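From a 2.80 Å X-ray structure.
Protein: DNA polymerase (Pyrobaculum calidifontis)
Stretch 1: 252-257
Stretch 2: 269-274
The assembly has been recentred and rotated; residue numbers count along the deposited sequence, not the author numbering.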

ATOM      1  N   ARG A 252      20.958  13.984 -10.314  1.00 55.91           N
ATOM      2  CA  ARG A 252      21.861  12.895  -9.938  1.00 57.79           C
ATOM      3  C   ARG A 252      21.855  12.759  -8.421  1.00 55.43           C
ATOM      4  O   ARG A 252      22.659  13.372  -7.721  1.00 55.83           O
ATOM      5  N   VAL A 253      20.941  11.939  -7.905  1.00 57.73           N
ATOM      6  CA  VAL A 253      20.771  11.795  -6.465  1.00 55.59           C
ATOM      7  C   VAL A 253      21.182  10.423  -5.934  1.00 55.45           C
ATOM      8  O   VAL A 253      21.399  10.295  -4.719  1.00 55.97           O
ATOM      9  N   ASP A 254      21.296   9.400  -6.780  1.00 53.95           N
ATOM     10  CA  ASP A 254      21.622   8.078  -6.264  1.00 54.19           C
ATOM     11  C   ASP A 254      23.117   7.975  -5.950  1.00 53.48           C
ATOM     12  O   ASP A 254      23.901   8.895  -6.199  1.00 55.53           O
ATOM     13  N   ARG A 255      23.519   6.834  -5.386  1.00 55.54           N
ATOM     14  CA  ARG A 255      24.877   6.675  -4.876  1.00 58.06           C
ATOM     15  C   ARG A 255      25.925   6.449  -5.960  1.00 60.08           C
ATOM     16  O   ARG A 255      27.118   6.444  -5.641  1.00 67.64           O
ATOM     17  N   LEU A 256      25.528   6.250  -7.214  1.00 58.49           N
ATOM     18  CA  LEU A 256      26.478   6.157  -8.320  1.00 58.18           C
ATOM     19  C   LEU A 256      26.288   7.316  -9.292  1.00 58.71           C
ATOM     20  O   LEU A 256      26.426   7.164 -10.509  1.00 58.78           O
ATOM     21  N   GLY A 257      26.002   8.497  -8.748  1.00 55.33           N
ATOM     22  CA  GLY A 257      25.837   9.695  -9.556  1.00 56.92           C
ATOM     23  C   GLY A 257      24.772   9.606 -10.621  1.00 55.75           C
ATOM     24  O   GLY A 257      24.868  10.297 -11.640  1.00 57.45           O
ATOM     25  N   SER A 269      13.000   4.165  -8.468  1.00 44.57           N
ATOM     26  CA  SER A 269      14.240   3.606  -7.953  1.00 45.00           C
ATOM     27  C   SER A 269      15.299   4.693  -7.838  1.00 45.20           C
ATOM     28  O   SER A 269      15.508   5.472  -8.774  1.00 47.20           O
ATOM     29  N   VAL A 270      15.963   4.741  -6.689  1.00 44.75           N
ATOM     30  CA  VAL A 270      17.142   5.571  -6.480  1.00 44.55           C
ATOM     31  C   VAL A 270      18.248   4.610  -6.065  1.00 43.95           C
ATOM     32  O   VAL A 270      18.296   4.170  -4.909  1.00 47.27           O
ATOM     33  N   VAL A 271      19.126   4.268  -7.013  1.00 44.96           N
ATOM     34  CA  VAL A 271      20.068   3.167  -6.829  1.00 46.03           C
ATOM     35  C   VAL A 271      20.918   3.394  -5.587  1.00 48.12           C
ATOM     36  O   VAL A 271      21.436   4.493  -5.353  1.00 49.15           O
ATOM     37  N   GLY A 272      21.069   2.343  -4.785  1.00 46.48           N
ATOM     38  CA  GLY A 272      21.870   2.395  -3.580  1.00 48.25           C
ATOM     39  C   GLY A 272      21.190   3.006  -2.378  1.00 49.91           C
ATOM     40  O   GLY A 272      21.870   3.304  -1.389  1.00 55.05           O
ATOM     41  N   ARG A 273      19.872   3.191  -2.422  1.00 50.46           N
ATOM     42  CA  ARG A 273      19.130   3.703  -1.279  1.00 52.10           C
ATOM     43  C   ARG A 273      17.658   3.360  -1.459  1.00 53.16           C
ATOM     44  O   ARG A 273      17.210   3.015  -2.555  1.00 51.37           O
ATOM     45  N   ALA A 274      16.912   3.455  -0.360  1.00 50.64           N
ATOM     46  CA  ALA A 274      15.505   3.067  -0.321  1.00 49.17           C
ATOM     47  C   ALA A 274      14.632   4.309  -0.480  1.00 47.30           C
ATOM     48  O   ALA A 274      14.562   5.148   0.424  1.00 50.25           O
TER

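Two arginines, one from each stretch, lie against each other in this contact. Arg 255 NE is 3.4 Å from Arg 273 NH2. Both atoms are donors, so the pair is not a hydrogen bond, and the charges are alike. Each of these atoms is hydrogen-bonded elsewhere in the structure. In both, the CA-to-CB bond points toward the other stretch. Arg 255 is m at chi1, then t and t. Arg 273 has an off-well chi1 of 33°, then t and p. Arg 255 CG lies over one face of the Arg 273 guanidinium.

The backbones are joined by one hydrogen bond, from Arg 255 N to Val 271 O, 3.1 Å and nearly straight. It links two beta turns, type I from Asp 254 to Gly 257 and type II from Val 270 to Arg 273. Gly 272 has a positive phi, and a CB there would clash with Arg 255 CB.

Asp 254 (p) points sideways. Its OD1 accepts a hydrogen bond from Leu 256 N at 2.9 Å, within its own turn. Its CB packs 3.6 Å from Val 270 CG1. Val 270 (t) also meets Val 253 (m), with CG1 3.9 Å from Val 253 CG2. Leu 256 (m, m) brings CD2 to 3.7 Å from CG1 of Val 271 (t).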

ATOM      1  CB  ARG A 252      23.264  13.155 -10.466  1.00 62.25           C
ATOM      2  CG  ARG A 252      23.363  13.223 -11.977  1.00 67.73           C
ATOM      3  CD  ARG A 252      24.796  13.482 -12.400  1.00 74.87           C
ATOM      4  NE  ARG A 252      25.321  14.710 -11.806  1.00 84.75           N
ATOM      5  CZ  ARG A 252      26.175  14.738 -10.788  1.00 88.63           C
ATOM      6  NH1 ARG A 252      26.608  13.604 -10.254  1.00 85.98           N
ATOM      7  NH2 ARG A 252      26.600  15.898 -10.304  1.00 89.37           N
ATOM      8  CB  VAL A 253      19.325  12.116  -6.036  1.00 52.70           C
ATOM      9  CG1 VAL A 253      19.009  13.580  -6.296  1.00 52.98           C
ATOM     10  CG2 VAL A 253      18.344  11.213  -6.761  1.00 51.99           C
ATOM     11  CB  ASP A 254      21.136   6.995  -7.235  1.00 55.22           C
ATOM     12  CG  ASP A 254      21.967   6.885  -8.513  1.00 54.25           C
ATOM     13  OD1 ASP A 254      23.168   7.224  -8.536  1.00 54.22           O
ATOM     14  OD2 ASP A 254      21.398   6.422  -9.524  1.00 52.39           O
ATOM     15  CB  ARG A 255      24.936   5.555  -3.832  1.00 58.39           C
ATOM     16  CG  ARG A 255      24.329   5.970  -2.500  1.00 57.86           C
ATOM     17  CD  ARG A 255      24.979   5.232  -1.337  1.00 57.61           C
ATOM     18  NE  ARG A 255      24.512   5.730  -0.042  1.00 58.76           N
ATOM     19  CZ  ARG A 255      23.786   5.042   0.833  1.00 58.84           C
ATOM     20  NH1 ARG A 255      23.419   3.796   0.572  1.00 59.01           N
ATOM     21  NH2 ARG A 255      23.430   5.607   1.981  1.00 56.79           N
ATOM     22  CB  LEU A 256      26.369   4.816  -9.046  1.00 58.23           C
ATOM     23  CG  LEU A 256      26.714   3.524  -8.292  1.00 58.34           C
ATOM     24  CD1 LEU A 256      28.033   3.664  -7.540  1.00 57.90           C
ATOM     25  CD2 LEU A 256      25.593   3.080  -7.357  1.00 61.71           C
ATOM     26  CB  SER A 269      14.737   2.477  -8.858  1.00 44.53           C
ATOM     27  OG  SER A 269      16.054   2.089  -8.506  1.00 44.85           O
ATOM     28  CB  VAL A 270      16.912   6.663  -5.431  1.00 46.52           C
ATOM     29  CG1 VAL A 270      18.119   7.574  -5.341  1.00 46.61           C
ATOM     30  CG2 VAL A 270      15.661   7.465  -5.762  1.00 48.03           C
ATOM     31  CB  VAL A 271      20.935   3.003  -8.086  1.00 44.76           C
ATOM     32  CG1 VAL A 271      22.089   2.047  -7.822  1.00 45.96           C
ATOM     33  CG2 VAL A 271      20.090   2.514  -9.253  1.00 43.65           C
ATOM     34  CB  ARG A 273      19.331   5.215  -1.101  1.00 51.97           C
ATOM     35  CG  ARG A 273      19.524   5.994  -2.391  1.00 52.99           C
ATOM     36  CD  ARG A 273      19.704   7.479  -2.108  1.00 53.94           C
ATOM     37  NE  ARG A 273      20.865   7.739  -1.260  1.00 55.51           N
ATOM     38  CZ  ARG A 273      21.913   8.471  -1.629  1.00 57.58           C
ATOM     39  NH1 ARG A 273      21.949   9.022  -2.834  1.00 54.09           N
ATOM     40  NH2 ARG A 273      22.924   8.654  -0.790  1.00 59.03           N
ATOM     41  CB  ALA A 274      15.187   2.334   0.981  1.00 50.20           C
TER